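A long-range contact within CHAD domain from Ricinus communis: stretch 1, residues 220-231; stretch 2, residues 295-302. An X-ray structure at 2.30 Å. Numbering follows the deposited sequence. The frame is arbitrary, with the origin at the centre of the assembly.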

# COMPACT_ATOMS: atom_id res chain seq x y z
N GLY A 220 14.64 -6.66 13.25
CA GLY A 220 15.74 -7.08 14.13
C GLY A 220 15.41 -8.14 15.16
O GLY A 220 16.27 -8.50 15.97
N LEU A 221 14.17 -8.67 15.13
CA LEU A 221 13.66 -9.69 16.05
C LEU A 221 13.70 -11.11 15.47
O LEU A 221 13.67 -12.08 16.23
CB LEU A 221 12.22 -9.34 16.44
CG LEU A 221 11.99 -8.57 17.75
CD1 LEU A 221 12.49 -7.13 17.66
CD2 LEU A 221 10.53 -8.54 18.09
N TYR A 222 13.76 -11.23 14.13
CA TYR A 222 13.75 -12.51 13.42
C TYR A 222 15.05 -12.79 12.64
O TYR A 222 15.83 -11.86 12.41
CB TYR A 222 12.52 -12.58 12.49
CG TYR A 222 11.19 -12.55 13.22
CD1 TYR A 222 10.51 -13.72 13.53
CD2 TYR A 222 10.60 -11.34 13.57
CE1 TYR A 222 9.29 -13.70 14.19
CE2 TYR A 222 9.38 -11.30 14.25
CZ TYR A 222 8.72 -12.48 14.55
OH TYR A 222 7.52 -12.46 15.21
N ARG A 223 15.27 -14.07 12.25
CA ARG A 223 16.44 -14.55 11.50
C ARG A 223 16.62 -13.82 10.16
O ARG A 223 15.64 -13.65 9.43
CB ARG A 223 16.36 -16.07 11.27
N SER A 224 17.85 -13.38 9.86
CA SER A 224 18.21 -12.61 8.66
C SER A 224 17.99 -13.34 7.33
O SER A 224 17.46 -12.72 6.40
CB SER A 224 19.65 -12.11 8.76
OG SER A 224 19.81 -11.23 9.85
N LYS A 225 18.40 -14.61 7.22
CA LYS A 225 18.28 -15.38 5.97
C LYS A 225 16.91 -16.05 5.79
O LYS A 225 16.51 -16.31 4.65
CB LYS A 225 19.43 -16.39 5.81
CG LYS A 225 20.84 -15.77 5.77
CD LYS A 225 21.10 -14.88 4.54
CE LYS A 225 21.33 -13.44 4.92
NZ LYS A 225 21.42 -12.55 3.73
N SER A 226 16.20 -16.33 6.90
CA SER A 226 14.87 -16.95 6.87
C SER A 226 13.81 -15.94 6.41
O SER A 226 12.95 -16.29 5.61
CB SER A 226 14.51 -17.51 8.25
OG SER A 226 13.28 -18.22 8.22
N THR A 227 13.90 -14.68 6.91
CA THR A 227 12.98 -13.60 6.55
C THR A 227 13.19 -13.11 5.13
O THR A 227 12.22 -12.79 4.46
CB THR A 227 13.06 -12.43 7.55
OG1 THR A 227 14.41 -11.99 7.67
CG2 THR A 227 12.48 -12.79 8.90
N ARG A 228 14.46 -13.05 4.68
CA ARG A 228 14.86 -12.61 3.33
C ARG A 228 14.19 -13.47 2.25
O ARG A 228 13.74 -12.93 1.24
CB ARG A 228 16.39 -12.63 3.19
CG ARG A 228 16.92 -11.79 2.04
CD ARG A 228 18.42 -11.66 2.12
NE ARG A 228 18.99 -11.21 0.84
CZ ARG A 228 19.48 -12.03 -0.08
NH1 ARG A 228 19.49 -13.34 0.11
NH2 ARG A 228 19.98 -11.54 -1.21
N ALA A 229 14.10 -14.79 2.48
CA ALA A 229 13.45 -15.74 1.57
C ALA A 229 11.93 -15.62 1.66
O ALA A 229 11.24 -15.77 0.64
CB ALA A 229 13.89 -17.16 1.89
N TYR A 230 11.40 -15.35 2.87
CA TYR A 230 9.97 -15.18 3.15
C TYR A 230 9.43 -13.91 2.48
O TYR A 230 8.36 -13.94 1.88
CB TYR A 230 9.72 -15.16 4.68
CG TYR A 230 8.27 -15.23 5.09
CD1 TYR A 230 7.65 -16.45 5.34
CD2 TYR A 230 7.52 -14.07 5.28
CE1 TYR A 230 6.32 -16.52 5.74
CE2 TYR A 230 6.19 -14.13 5.68
CZ TYR A 230 5.59 -15.36 5.91
OH TYR A 230 4.27 -15.41 6.30
N LEU A 231 10.20 -12.79 2.57
CA LEU A 231 9.86 -11.50 1.98
C LEU A 231 9.92 -11.55 0.45
O LEU A 231 9.11 -10.90 -0.21
CB LEU A 231 10.79 -10.38 2.50
CG LEU A 231 10.58 -9.91 3.95
CD1 LEU A 231 11.86 -9.37 4.53
CD2 LEU A 231 9.48 -8.88 4.04
N ALA A 295 5.63 -23.81 0.24
CA ALA A 295 6.81 -24.19 1.01
C ALA A 295 7.09 -23.28 2.21
O ALA A 295 7.81 -23.69 3.13
CB ALA A 295 8.03 -24.22 0.10
N LEU A 296 6.52 -22.06 2.22
CA LEU A 296 6.72 -21.06 3.27
C LEU A 296 6.31 -21.50 4.67
O LEU A 296 5.20 -21.99 4.89
CB LEU A 296 6.03 -19.72 2.93
CG LEU A 296 6.71 -18.81 1.89
CD1 LEU A 296 5.94 -17.53 1.75
CD2 LEU A 296 8.15 -18.48 2.27
N ARG A 297 7.24 -21.30 5.61
CA ARG A 297 7.07 -21.58 7.03
C ARG A 297 7.20 -20.24 7.76
O ARG A 297 7.98 -19.39 7.33
CB ARG A 297 8.15 -22.55 7.53
CG ARG A 297 8.05 -23.96 6.94
CD ARG A 297 9.23 -24.82 7.33
NE ARG A 297 9.07 -25.44 8.65
CZ ARG A 297 10.07 -25.91 9.38
NH1 ARG A 297 11.32 -25.84 8.95
NH2 ARG A 297 9.83 -26.46 10.57
N ALA A 298 6.43 -20.06 8.85
CA ALA A 298 6.42 -18.84 9.67
C ALA A 298 7.83 -18.46 10.13
O ALA A 298 8.55 -19.34 10.62
CB ALA A 298 5.50 -19.02 10.87
N PRO A 299 8.27 -17.19 9.94
CA PRO A 299 9.63 -16.81 10.37
C PRO A 299 9.78 -16.93 11.89
O PRO A 299 8.89 -16.52 12.63
CB PRO A 299 9.77 -15.36 9.89
CG PRO A 299 8.68 -15.17 8.88
CD PRO A 299 7.56 -16.04 9.35
N GLN A 300 10.88 -17.57 12.33
CA GLN A 300 11.16 -17.81 13.74
C GLN A 300 12.01 -16.70 14.36
O GLN A 300 12.86 -16.12 13.68
CB GLN A 300 11.76 -19.21 13.98
CG GLN A 300 13.16 -19.47 13.39
CD GLN A 300 13.20 -19.64 11.89
OE1 GLN A 300 12.32 -20.25 11.26
NE2 GLN A 300 14.24 -19.10 11.27
N LEU A 301 11.76 -16.40 15.65
CA LEU A 301 12.47 -15.37 16.41
C LEU A 301 13.92 -15.76 16.68
O LEU A 301 14.22 -16.95 16.79
CB LEU A 301 11.76 -15.08 17.74
CG LEU A 301 10.43 -14.34 17.69
CD1 LEU A 301 9.57 -14.69 18.88
CD2 LEU A 301 10.63 -12.83 17.63
N ARG A 302 14.80 -14.75 16.80
CA ARG A 302 16.22 -14.95 17.10
C ARG A 302 16.73 -13.87 18.05
O ARG A 302 16.98 -14.15 19.22
CB ARG A 302 17.07 -15.02 15.80
CG ARG A 302 18.58 -15.23 16.01
CD ARG A 302 19.02 -16.67 16.28
NE ARG A 302 18.51 -17.21 17.55
CZ ARG A 302 19.05 -16.97 18.75
NH1 ARG A 302 20.12 -16.20 18.86
NH2 ARG A 302 18.51 -17.50 19.84

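Residues that touch across the two stretches are at least 66 apart in sequence, and the contact buries 645 Å² of surface, both sides summed. Stretch 1 enters through a short loop and becomes helical from Ser224 onward; stretch 2 is an irregular segment that runs alongside it. The nearest CA pairs give the register: Tyr222 CA lies 4.3 Å from Leu301 CA, Thr227 CA lies 6.0 Å from Pro299 CA, and Tyr230 CA lies 6.7 Å from Leu296 CA. Residue numbers rise in one stretch as they fall in the other, so the chains pass in opposite directions and separate as the helix begins.

Backbone hydrogen bonding is confined to the close end, where Tyr222 and Leu301 form a single beta bridge. Arg302 N donates to Leu221 O at 3.0 Å with an N-H...O angle of 172°, nearly linear. On the other side of the bridge, Arg223 N donates to Gln300 O at 3.5 Å; its angle of 165° is favourable, but the length makes the bond weak. Leu221 O also receives a CA-H...O contact from Leu301 CA, 3.5 Å away with an angle of 130° at the hydrogen.

Two aromatic rings supply the principal apolar contacts. Leu301 CD2 sits 3.8 Å from the centroid of the Tyr222 ring and 18° off its normal, placing the methyl over the face for a CH-pi interaction. The same methyl carbon lies 4.0 Å from Leu221 CB. Gln300 O approaches the edge of the Tyr222 ring, 3.4 Å from Tyr222 CD1, where the C-H groups carry slight positive charge.

Farther along, Pro299 CG lies 3.8 Å from the centroid of the Tyr230 ring and only 11° off the normal, a second CH-pi contact. The small offset sets this proline carbon over the pi cloud, and the compact ring lets it lie close. Pro299 CB reaches 3.9 Å from Thr227 CG2 and 4.1 Å from Tyr222 CD1, so this one residue touches both the helix and the loop before it. Leu296 CD2 extends the apolar patch, 3.7 Å from Tyr230 CD1. Both tyrosine hydroxyls find hydrogen-bond partners elsewhere in the structure, leaving the rings to pack here without unsatisfied polar ends.

Polar groups also organise the helix start. Arg223 occupies the N-cap position, and its carbonyl O accepts from Thr227 N at 3.2 Å and from Thr227 OG1 at 2.7 Å. The CA-to-CB bond of Gln300 points away from stretch 1, but the end of the side chain comes nearer, with Gln300 NE2 3.3 Å from Ser226 OG and 3.7 Å from Arg223 CB.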